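Local coordinates for protease LasA (Pseudomonas aeruginosa, PDB 3IT5), which is a secreted zinc metallopeptidase of family M23 that cleaves glycine-rich peptides, including the pentaglycine cross-links of staphylococcal cell walls and host elastin, at residues H55-V61 with V87-V93; Q8-G14 with L175-L180; P141-V146 with R157-Q163. One frame throughout, in Å; residues are numbered along the deposited sequence.

Interaction 1: H55-V61 with V87-V93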
loop_
_atom_site.group_PDB
_atom_site.type_symbol
_atom_site.label_atom_id
_atom_site.label_comp_id
_atom_site.label_asym_id
_atom_site.label_seq_id
_atom_site.Cartn_x
_atom_site.Cartn_y
_atom_site.Cartn_z
ATOM N N HIS A 55 -4.322 0.752 8.692
ATOM C CA HIS A 55 -4.406 0.521 10.130
ATOM C C HIS A 55 -4.793 1.780 10.901
ATOM O O HIS A 55 -4.809 2.891 10.346
ATOM C CB HIS A 55 -3.059 0.014 10.652
ATOM C CG HIS A 55 -1.924 0.952 10.386
ATOM N ND1 HIS A 55 -1.496 1.884 11.306
ATOM C CD2 HIS A 55 -1.128 1.103 9.301
ATOM C CE1 HIS A 55 -0.486 2.570 10.799
ATOM N NE2 HIS A 55 -0.247 2.118 9.580
ATOM N N ALA A 56 -5.091 1.582 12.185
ATOM C CA ALA A 56 -5.294 2.661 13.143
ATOM C C ALA A 56 -3.993 3.411 13.406
ATOM O O ALA A 56 -2.915 2.813 13.425
ATOM C CB ALA A 56 -5.848 2.105 14.456
ATOM N N GLY A 57 -4.106 4.720 13.611
ATOM C CA GLY A 57 -2.955 5.551 13.942
ATOM C C GLY A 57 -3.145 7.017 13.614
ATOM O O GLY A 57 -4.276 7.481 13.399
ATOM N N THR A 58 -2.030 7.742 13.568
ATOM C CA THR A 58 -2.047 9.193 13.374
ATOM C C THR A 58 -1.605 9.577 11.966
ATOM O O THR A 58 -0.599 9.069 11.461
ATOM C CB THR A 58 -1.140 9.909 14.391
ATOM O OG1 THR A 58 -1.418 9.432 15.711
ATOM C CG2 THR A 58 -1.343 11.428 14.348
ATOM N N VAL A 59 -2.355 10.497 11.362
ATOM C CA VAL A 59 -2.063 11.006 10.021
ATOM C C VAL A 59 -1.036 12.139 10.045
ATOM O O VAL A 59 -1.079 13.024 10.905
ATOM C CB VAL A 59 -3.356 11.496 9.304
ATOM C CG1 VAL A 59 -3.029 12.178 7.964
ATOM C CG2 VAL A 59 -4.319 10.338 9.087
ATOM N N ARG A 60 -0.099 12.075 9.105
ATOM C CA ARG A 60 0.713 13.221 8.731
ATOM C C ARG A 60 0.497 13.471 7.245
ATOM O O ARG A 60 0.768 12.596 6.423
ATOM C CB ARG A 60 2.199 12.969 9.017
ATOM C CG ARG A 60 3.159 14.057 8.479
ATOM C CD ARG A 60 3.103 15.336 9.323
ATOM N NE ARG A 60 4.222 16.272 9.123
ATOM C CZ ARG A 60 5.470 15.941 8.782
ATOM N NH1 ARG A 60 5.824 14.673 8.601
ATOM N NH2 ARG A 60 6.388 16.890 8.643
ATOM N N VAL A 61 -0.012 14.653 6.903
ATOM C CA VAL A 61 -0.070 15.063 5.502
ATOM C C VAL A 61 1.237 15.786 5.161
ATOM O O VAL A 61 1.414 16.974 5.467
ATOM C CB VAL A 61 -1.319 15.924 5.171
ATOM C CG1 VAL A 61 -1.353 16.292 3.683
ATOM C CG2 VAL A 61 -2.597 15.176 5.543
ATOM N N VAL A 87 -7.771 14.035 4.764
ATOM C CA VAL A 87 -7.422 13.929 6.186
ATOM C C VAL A 87 -6.425 15.033 6.559
ATOM O O VAL A 87 -5.831 15.660 5.673
ATOM C CB VAL A 87 -6.887 12.518 6.566
ATOM C CG1 VAL A 87 -8.041 11.513 6.674
ATOM C CG2 VAL A 87 -5.830 12.038 5.581
ATOM N N SER A 88 -6.257 15.273 7.858
ATOM C CA SER A 88 -5.421 16.375 8.349
ATOM C C SER A 88 -4.289 15.912 9.261
ATOM O O SER A 88 -4.298 14.783 9.754
ATOM C CB SER A 88 -6.279 17.402 9.102
ATOM O OG SER A 88 -7.371 17.838 8.313
ATOM N N ASN A 89 -3.320 16.801 9.477
ATOM C CA ASN A 89 -2.245 16.585 10.437
ATOM C C ASN A 89 -2.805 16.370 11.837
ATOM O O ASN A 89 -3.601 17.174 12.320
ATOM C CB ASN A 89 -1.281 17.777 10.445
ATOM C CG ASN A 89 -0.390 17.822 9.214
ATOM O OD1 ASN A 89 0.109 16.792 8.749
ATOM N ND2 ASN A 89 -0.181 19.023 8.682
ATOM N N GLY A 90 -2.394 15.278 12.476
ATOM C CA GLY A 90 -2.832 14.967 13.833
ATOM C C GLY A 90 -4.136 14.189 13.903
ATOM O O GLY A 90 -4.568 13.794 14.988
ATOM N N GLN A 91 -4.766 13.969 12.751
ATOM C CA GLN A 91 -6.027 13.233 12.698
ATOM C C GLN A 91 -5.824 11.754 12.985
ATOM O O GLN A 91 -5.108 11.055 12.263
ATOM C CB GLN A 91 -6.732 13.414 11.347
ATOM C CG GLN A 91 -8.026 12.595 11.210
ATOM C CD GLN A 91 -8.867 12.996 10.011
ATOM O OE1 GLN A 91 -8.549 13.958 9.306
ATOM N NE2 GLN A 91 -9.946 12.254 9.769
ATOM N N GLN A 92 -6.470 11.279 14.042
ATOM C CA GLN A 92 -6.462 9.863 14.338
ATOM C C GLN A 92 -7.484 9.168 13.440
ATOM O O GLN A 92 -8.580 9.689 13.216
ATOM C CB GLN A 92 -6.727 9.602 15.827
ATOM C CG GLN A 92 -5.942 10.515 16.805
ATOM C CD GLN A 92 -4.410 10.410 16.710
ATOM O OE1 GLN A 92 -3.861 9.406 16.255
ATOM N NE2 GLN A 92 -3.722 11.455 17.163
ATOM N N VAL A 93 -7.099 8.001 12.920
ATOM C CA VAL A 93 -7.890 7.246 11.947
ATOM C C VAL A 93 -7.852 5.747 12.261
ATOM O O VAL A 93 -6.986 5.281 13.002
ATOM C CB VAL A 93 -7.372 7.451 10.484
ATOM C CG1 VAL A 93 -7.585 8.891 10.012
ATOM C CG2 VAL A 93 -5.905 7.035 10.358
#
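Val59, Val93 and Asn89 lose the most surface where the strand through residues 57-61 meets residues 87-93, an antiparallel beta ladder that runs into a type II turn. It is structural pairing at the margin of the large sheet of the M23 peptidase domain, away from the zinc site. Val59 works through both backbone and side chain. Its N donates to Gln91 O (2.9 Å) and its O accepts from Gly90 N (3.0 Å), while CG2 packs on Val93 CG1 and CG1 on Val87 CG2, each pair 3.7 Å apart. Branched valines suit this spot: they favour extended backbone and bury easily, and Val67 and Val69 of strand 66-70 extend the apolar patch. Val93 continues the ladder by pairing with Gly57, Val93 N to Gly57 O at 2.9 Å and Gly57 N to Val93 O at 3.0 Å. At phi 157° and psi -163° a CB on Gly57 would jam against the preceding carbonyl O, which calls for glycine. Beside it Thr58 OG1 donates to Gln92 OE1 at 2.5 Å. At the far end Asn89 substitutes a side chain for a backbone carbonyl: its OD1 accepts from Val61 N at 2.8 Å. Gly90, third in the turn, has a phi of 87° that favours glycine. The chemistry implies an edge held mainly by backbone hydrogen bonds, with an asparagine carrying the pairing one step past the last main-chain bond between the segments.

Interaction 2: Q8-G14 with L175-L180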
loop_
_atom_site.group_PDB
_atom_site.type_symbol
_atom_site.label_atom_id
_atom_site.label_comp_id
_atom_site.label_asym_id
_atom_site.label_seq_id
_atom_site.Cartn_x
_atom_site.Cartn_y
_atom_site.Cartn_z
ATOM N N GLN A 8 -4.977 -4.140 7.295
ATOM C CA GLN A 8 -5.695 -4.582 6.106
ATOM C C GLN A 8 -5.003 -3.964 4.885
ATOM O O GLN A 8 -4.079 -3.160 5.034
ATOM C CB GLN A 8 -7.165 -4.134 6.165
ATOM C CG GLN A 8 -7.355 -2.611 6.217
ATOM C CD GLN A 8 -8.673 -2.141 5.633
ATOM O OE1 GLN A 8 -8.695 -1.473 4.598
ATOM N NE2 GLN A 8 -9.772 -2.478 6.285
ATOM N N LEU A 9 -5.456 -4.327 3.687
ATOM C CA LEU A 9 -4.952 -3.727 2.447
ATOM C C LEU A 9 -5.426 -2.270 2.312
ATOM O O LEU A 9 -6.534 -1.940 2.750
ATOM C CB LEU A 9 -5.397 -4.559 1.236
ATOM C CG LEU A 9 -4.910 -6.013 1.192
ATOM C CD1 LEU A 9 -5.815 -6.873 0.297
ATOM C CD2 LEU A 9 -3.442 -6.103 0.751
ATOM N N PRO A 10 -4.590 -1.396 1.704
ATOM C CA PRO A 10 -4.870 0.049 1.652
ATOM C C PRO A 10 -5.902 0.495 0.602
ATOM O O PRO A 10 -5.711 1.518 -0.069
ATOM C CB PRO A 10 -3.489 0.656 1.366
ATOM C CG PRO A 10 -2.793 -0.387 0.572
ATOM C CD PRO A 10 -3.278 -1.716 1.106
ATOM N N TRP A 11 -6.976 -0.280 0.453
ATOM C CA TRP A 11 -8.160 0.166 -0.279
ATOM C C TRP A 11 -9.429 -0.271 0.445
ATOM O O TRP A 11 -9.365 -1.065 1.384
ATOM C CB TRP A 11 -8.156 -0.306 -1.736
ATOM C CG TRP A 11 -7.972 -1.783 -1.952
ATOM C CD1 TRP A 11 -8.947 -2.741 -1.977
ATOM C CD2 TRP A 11 -6.736 -2.462 -2.218
ATOM N NE1 TRP A 11 -8.393 -3.977 -2.232
ATOM C CE2 TRP A 11 -7.038 -3.832 -2.383
ATOM C CE3 TRP A 11 -5.401 -2.044 -2.330
ATOM C CZ2 TRP A 11 -6.056 -4.789 -2.657
ATOM C CZ3 TRP A 11 -4.422 -2.999 -2.595
ATOM C CH2 TRP A 11 -4.757 -4.354 -2.757
ATOM N N ARG A 12 -10.569 0.266 0.018
ATOM C CA ARG A 12 -11.846 0.004 0.677
ATOM C C ARG A 12 -12.146 -1.483 0.839
ATOM O O ARG A 12 -11.943 -2.277 -0.078
ATOM C CB ARG A 12 -12.993 0.657 -0.086
ATOM C CG ARG A 12 -13.089 2.167 0.045
ATOM C CD ARG A 12 -13.981 2.697 -1.062
ATOM N NE ARG A 12 -14.517 4.024 -0.766
ATOM C CZ ARG A 12 -15.458 4.633 -1.484
ATOM N NH1 ARG A 12 -15.984 4.034 -2.549
ATOM N NH2 ARG A 12 -15.879 5.841 -1.130
ATOM N N GLN A 13 -12.635 -1.839 2.022
ATOM C CA GLN A 13 -13.091 -3.192 2.307
ATOM C C GLN A 13 -14.203 -3.589 1.330
ATOM O O GLN A 13 -15.080 -2.779 1.017
ATOM C CB GLN A 13 -13.602 -3.255 3.741
ATOM C CG GLN A 13 -13.439 -4.601 4.395
ATOM C CD GLN A 13 -14.031 -4.637 5.782
ATOM O OE1 GLN A 13 -13.357 -4.326 6.765
ATOM N NE2 GLN A 13 -15.308 -4.994 5.871
ATOM N N GLY A 14 -14.157 -4.828 0.845
ATOM C CA GLY A 14 -15.170 -5.332 -0.088
ATOM C C GLY A 14 -14.815 -5.133 -1.553
ATOM O O GLY A 14 -15.550 -5.572 -2.448
ATOM N N LEU A 175 -7.167 -8.502 -5.992
ATOM C CA LEU A 175 -6.938 -8.965 -4.627
ATOM C C LEU A 175 -8.037 -8.438 -3.708
ATOM O O LEU A 175 -8.034 -7.261 -3.336
ATOM C CB LEU A 175 -5.554 -8.513 -4.134
ATOM C CG LEU A 175 -4.996 -9.098 -2.833
ATOM C CD1 LEU A 175 -4.840 -10.610 -2.951
ATOM C CD2 LEU A 175 -3.658 -8.445 -2.488
ATOM N N TYR A 176 -8.977 -9.313 -3.353
ATOM C CA TYR A 176 -10.101 -8.940 -2.486
ATOM C C TYR A 176 -9.639 -8.552 -1.086
ATOM O O TYR A 176 -8.821 -9.243 -0.484
ATOM C CB TYR A 176 -11.149 -10.063 -2.401
ATOM C CG TYR A 176 -12.375 -9.672 -1.595
ATOM C CD1 TYR A 176 -12.509 -10.058 -0.257
ATOM C CD2 TYR A 176 -13.386 -8.896 -2.160
ATOM C CE1 TYR A 176 -13.627 -9.693 0.495
ATOM C CE2 TYR A 176 -14.509 -8.527 -1.420
ATOM C CZ TYR A 176 -14.620 -8.929 -0.092
ATOM O OH TYR A 176 -15.725 -8.568 0.646
ATOM N N ASN A 177 -10.177 -7.442 -0.586
ATOM C CA ASN A 177 -9.875 -6.952 0.755
ATOM C C ASN A 177 -11.032 -7.225 1.718
ATOM O O ASN A 177 -12.041 -6.520 1.690
ATOM C CB ASN A 177 -9.553 -5.451 0.716
ATOM C CG ASN A 177 -9.188 -4.887 2.084
ATOM O OD1 ASN A 177 -8.889 -5.630 3.022
ATOM N ND2 ASN A 177 -9.201 -3.567 2.200
ATOM N N PRO A 178 -10.892 -8.257 2.576
ATOM C CA PRO A 178 -11.967 -8.582 3.516
ATOM C C PRO A 178 -11.957 -7.716 4.783
ATOM O O PRO A 178 -12.958 -7.669 5.501
ATOM C CB PRO A 178 -11.707 -10.056 3.844
ATOM C CG PRO A 178 -10.248 -10.247 3.640
ATOM C CD PRO A 178 -9.760 -9.199 2.674
ATOM N N GLY A 179 -10.846 -7.026 5.031
ATOM C CA GLY A 179 -10.692 -6.174 6.210
ATOM C C GLY A 179 -9.559 -6.644 7.099
ATOM O O GLY A 179 -8.650 -7.343 6.640
ATOM N N LEU A 180 -9.609 -6.260 8.372
ATOM C CA LEU A 180 -8.631 -6.724 9.350
ATOM C C LEU A 180 -8.870 -8.184 9.688
ATOM O O LEU A 180 -10.015 -8.613 9.820
ATOM C CB LEU A 180 -8.692 -5.893 10.637
ATOM C CG LEU A 180 -8.302 -4.415 10.597
ATOM C CD1 LEU A 180 -8.687 -3.743 11.908
ATOM C CD2 LEU A 180 -6.816 -4.243 10.320
HETATM O O HOH W 1 -6.895 -6.850 3.865
HETATM O O HOH W 2 -11.938 -5.219 9.309
#
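Asn177 carries the polar core of this contact. Its backbone O takes a nearly straight hydrogen bond from Gly14 N (2.8 Å, 178°), and its side-chain ND2 gives a short but poorly angled, weak one to Trp11 O (2.6 Å). OD1 closes an Asx turn by accepting from Gly179 N at 3.1 Å and also receives a water that in turn accepts from Leu9 N. Asparagine suits the place because its amide offers donor and acceptor together. A second water joins Gln13 OE1 to Leu180 N. At phi 118° and psi -158° a CB on Gly179 would jam against the preceding carbonyl O, and would also clash with Gln13 OE1. Farther out, Leu9 CD1 meets Leu175 CD2 at 3.9 Å, and Trp11 lays one ring face beneath the Asn177 amide, its side chain about 9 Å from that of the zinc ligand Asp36 and about 12 Å from the zinc. Backbone hydrogen bonds join Gln8 with Ala54 and Pro10, which can offer only its carbonyl, with Val52 of strand 50-52. Across from them, Leu175 and Asn177 bond to Trp17 and Tyr15, so the C-terminal segment flanks strand 16-19, with Tyr142 of strand 142-145 packing against both Leu9 and Leu175.

Interaction 3: P141-V146 with R157-Q163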
loop_
_atom_site.group_PDB
_atom_site.type_symbol
_atom_site.label_atom_id
_atom_site.label_comp_id
_atom_site.label_asym_id
_atom_site.label_seq_id
_atom_site.Cartn_x
_atom_site.Cartn_y
_atom_site.Cartn_z
ATOM N N PRO A 141 -6.008 -11.498 5.826
ATOM C CA PRO A 141 -5.567 -12.891 5.914
ATOM C C PRO A 141 -4.254 -13.159 5.166
ATOM O O PRO A 141 -3.611 -14.184 5.410
ATOM C CB PRO A 141 -6.720 -13.660 5.256
ATOM C CG PRO A 141 -7.293 -12.689 4.268
ATOM C CD PRO A 141 -7.172 -11.340 4.932
ATOM N N TYR A 142 -3.869 -12.244 4.272
ATOM C CA TYR A 142 -2.705 -12.437 3.396
ATOM C C TYR A 142 -1.368 -12.217 4.096
ATOM O O TYR A 142 -1.153 -11.182 4.741
ATOM C CB TYR A 142 -2.769 -11.514 2.173
ATOM C CG TYR A 142 -4.055 -11.581 1.383
ATOM C CD1 TYR A 142 -4.388 -12.717 0.644
ATOM C CD2 TYR A 142 -4.931 -10.500 1.360
ATOM C CE1 TYR A 142 -5.576 -12.777 -0.085
ATOM C CE2 TYR A 142 -6.118 -10.550 0.638
ATOM C CZ TYR A 142 -6.433 -11.691 -0.081
ATOM O OH TYR A 142 -7.598 -11.742 -0.804
ATOM N N ARG A 143 -0.480 -13.198 3.957
ATOM C CA ARG A 143 0.923 -13.048 4.319
ATOM C C ARG A 143 1.712 -12.866 3.031
ATOM O O ARG A 143 1.593 -13.665 2.100
ATOM C CB ARG A 143 1.433 -14.276 5.079
ATOM C CG ARG A 143 2.922 -14.222 5.424
ATOM C CD ARG A 143 3.424 -15.545 5.986
ATOM N NE ARG A 143 2.984 -15.755 7.363
ATOM C CZ ARG A 143 3.422 -16.727 8.162
ATOM N NH1 ARG A 143 4.329 -17.600 7.734
ATOM N NH2 ARG A 143 2.954 -16.821 9.400
ATOM N N ILE A 144 2.514 -11.810 2.978
ATOM C CA ILE A 144 3.282 -11.496 1.776
ATOM C C ILE A 144 4.674 -12.139 1.800
ATOM O O ILE A 144 5.367 -12.132 2.825
ATOM C CB ILE A 144 3.333 -9.958 1.516
ATOM C CG1 ILE A 144 4.136 -9.621 0.253
ATOM C CG2 ILE A 144 3.873 -9.208 2.725
ATOM C CD1 ILE A 144 3.872 -8.214 -0.284
ATOM N N ASN A 145 5.044 -12.740 0.674
ATOM C CA ASN A 145 6.409 -13.179 0.451
ATOM C C ASN A 145 7.046 -12.268 -0.587
ATOM O O ASN A 145 6.477 -12.026 -1.658
ATOM C CB ASN A 145 6.457 -14.635 -0.009
ATOM C CG ASN A 145 7.841 -15.254 0.133
ATOM O OD1 ASN A 145 8.291 -15.552 1.243
ATOM N ND2 ASN A 145 8.510 -15.476 -0.996
ATOM N N VAL A 146 8.224 -11.766 -0.241
ATOM C CA VAL A 146 8.979 -10.820 -1.048
ATOM C C VAL A 146 9.826 -11.538 -2.116
ATOM O O VAL A 146 10.511 -12.522 -1.820
ATOM C CB VAL A 146 9.835 -9.925 -0.097
ATOM C CG1 VAL A 146 11.240 -9.693 -0.605
ATOM C CG2 VAL A 146 9.100 -8.619 0.229
ATOM N N ARG A 157 7.788 -16.652 -6.566
ATOM C CA ARG A 157 8.635 -15.954 -5.590
ATOM C C ARG A 157 7.895 -14.840 -4.851
ATOM O O ARG A 157 8.089 -14.655 -3.649
ATOM C CB ARG A 157 9.883 -15.378 -6.260
ATOM C CG ARG A 157 10.693 -16.389 -7.053
ATOM C CD ARG A 157 11.907 -15.734 -7.678
ATOM N NE ARG A 157 12.197 -16.319 -8.985
ATOM C CZ ARG A 157 12.081 -15.673 -10.142
ATOM N NH1 ARG A 157 11.704 -14.400 -10.171
ATOM N NH2 ARG A 157 12.361 -16.303 -11.274
ATOM N N TYR A 158 7.073 -14.094 -5.583
ATOM C CA TYR A 158 6.262 -13.025 -5.005
ATOM C C TYR A 158 4.800 -13.440 -4.990
ATOM O O TYR A 158 4.237 -13.785 -6.032
ATOM C CB TYR A 158 6.423 -11.723 -5.796
ATOM C CG TYR A 158 5.589 -10.575 -5.260
ATOM C CD1 TYR A 158 5.941 -9.932 -4.077
ATOM C CD2 TYR A 158 4.446 -10.139 -5.933
ATOM C CE1 TYR A 158 5.181 -8.886 -3.574
ATOM C CE2 TYR A 158 3.677 -9.089 -5.438
ATOM C CZ TYR A 158 4.059 -8.464 -4.256
ATOM O OH TYR A 158 3.320 -7.421 -3.750
ATOM N N TYR A 159 4.190 -13.399 -3.810
ATOM C CA TYR A 159 2.795 -13.800 -3.657
ATOM C C TYR A 159 2.157 -13.282 -2.370
ATOM O O TYR A 159 2.847 -12.961 -1.398
ATOM C CB TYR A 159 2.660 -15.331 -3.734
ATOM C CG TYR A 159 3.578 -16.089 -2.790
ATOM C CD1 TYR A 159 3.200 -16.346 -1.473
ATOM C CD2 TYR A 159 4.824 -16.548 -3.218
ATOM C CE1 TYR A 159 4.038 -17.042 -0.602
ATOM C CE2 TYR A 159 5.670 -17.240 -2.359
ATOM C CZ TYR A 159 5.272 -17.483 -1.053
ATOM O OH TYR A 159 6.113 -18.161 -0.197
ATOM N N PHE A 160 0.831 -13.205 -2.387
ATOM C CA PHE A 160 0.035 -12.970 -1.194
ATOM C C PHE A 160 -0.602 -14.306 -0.821
ATOM O O PHE A 160 -1.430 -14.828 -1.570
ATOM C CB PHE A 160 -1.052 -11.926 -1.476
ATOM C CG PHE A 160 -0.522 -10.534 -1.718
ATOM C CD1 PHE A 160 -0.589 -9.569 -0.716
ATOM C CD2 PHE A 160 0.036 -10.184 -2.946
ATOM C CE1 PHE A 160 -0.101 -8.280 -0.931
ATOM C CE2 PHE A 160 0.528 -8.898 -3.172
ATOM C CZ PHE A 160 0.458 -7.945 -2.168
ATOM N N TYR A 161 -0.200 -14.880 0.313
ATOM C CA TYR A 161 -0.770 -16.161 0.735
ATOM C C TYR A 161 -1.886 -15.972 1.753
ATOM O O TYR A 161 -1.647 -15.507 2.876
ATOM C CB TYR A 161 0.307 -17.120 1.269
ATOM C CG TYR A 161 -0.252 -18.441 1.769
ATOM C CD1 TYR A 161 -0.677 -19.425 0.874
ATOM C CD2 TYR A 161 -0.367 -18.702 3.137
ATOM C CE1 TYR A 161 -1.195 -20.636 1.324
ATOM C CE2 TYR A 161 -0.888 -19.911 3.599
ATOM C CZ TYR A 161 -1.297 -20.873 2.685
ATOM O OH TYR A 161 -1.811 -22.071 3.124
ATOM N N ASN A 162 -3.103 -16.334 1.346
ATOM C CA ASN A 162 -4.265 -16.290 2.226
ATOM C C ASN A 162 -4.198 -17.413 3.263
ATOM O O ASN A 162 -4.335 -18.594 2.929
ATOM C CB ASN A 162 -5.566 -16.369 1.411
ATOM C CG ASN A 162 -6.814 -16.135 2.258
ATOM O OD1 ASN A 162 -6.892 -16.552 3.415
ATOM N ND2 ASN A 162 -7.799 -15.473 1.674
ATOM N N GLN A 163 -4.006 -17.026 4.522
ATOM C CA GLN A 163 -3.799 -17.973 5.622
ATOM C C GLN A 163 -5.102 -18.581 6.155
ATOM O O GLN A 163 -5.079 -19.448 7.032
ATOM C CB GLN A 163 -3.021 -17.292 6.759
ATOM C CG GLN A 163 -1.651 -16.758 6.330
ATOM C CD GLN A 163 -1.084 -15.740 7.294
ATOM O OE1 GLN A 163 -0.060 -15.982 7.924
ATOM N NE2 GLN A 163 -1.746 -14.588 7.411
HETATM O O HOH W 3 -8.687 -14.230 -0.462
#
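Strands 142-145 and 159-162 are the two central strands of a four-stranded antiparallel meander whose outer strands are 138-139 and 168-169. Their axes approach to 4.2 Å at 150°, and the two faces differ in relief. On the face of Tyr142, Ile144, Phe160 and Asn162, large side chains interlock: the CD1 end of Ile144 sits in the notch formed by the Tyr158 and Phe160 rings, 3.6 Å from Tyr158 CE1 and 3.9 Å from Phe160 CZ, while Tyr142 CD1 lies 4.0 Å from Phe160 CB. A long, branched isoleucine reaches well into such a notch. Leu175 packs on this face against Tyr142 and Phe160. The side chain of Tyr158 is about 7 Å from that of the zinc ligand His23, so the meander flanks the metal site. The other face carries Arg143, Asn145, Tyr159 and Tyr161 and is more open. Here Asn145 CB rests over the Tyr159 ring, 3.5 Å from its centroid, a CH-pi contact made possible by the p rotamer that folds the ring back across the strands. The ladder is regular at Arg143 N to Tyr161 O and Tyr161 N to Arg143 O, both 2.8 Å. Asn145 N to Tyr159 O is a sound 3.0 Å, but Tyr159 N to Asn145 O is weak at 3.4 Å. Beyond it, the Asn145 amide, whose OD1 is held by Gln135, extends the pairing: ND2 donates to Arg157 O at 2.8 Å.

In the fold
Interactions 1 and 3 are both antiparallel pairings, but they belong to different sheets on opposite sides of the chain's centre, about 27 Å apart between centres. Interaction 2 brings the two ends of the chain together, enclosing both others in sequence, and depends on one asparagine and waters instead of a ladder. It reaches the same sheet as interaction 1 without touching it, yet meets interaction 3 directly: Tyr142 OH probably bonds to Tyr176 O, and Pro178 packs on Pro141. Each contact is partly buried. Interaction 1 buries small valines and ends in an exposed turn; interaction 2, nearest the chain's centre, has its asparagine buried; interaction 3 has one buried, largely aromatic face and one more open, polar face.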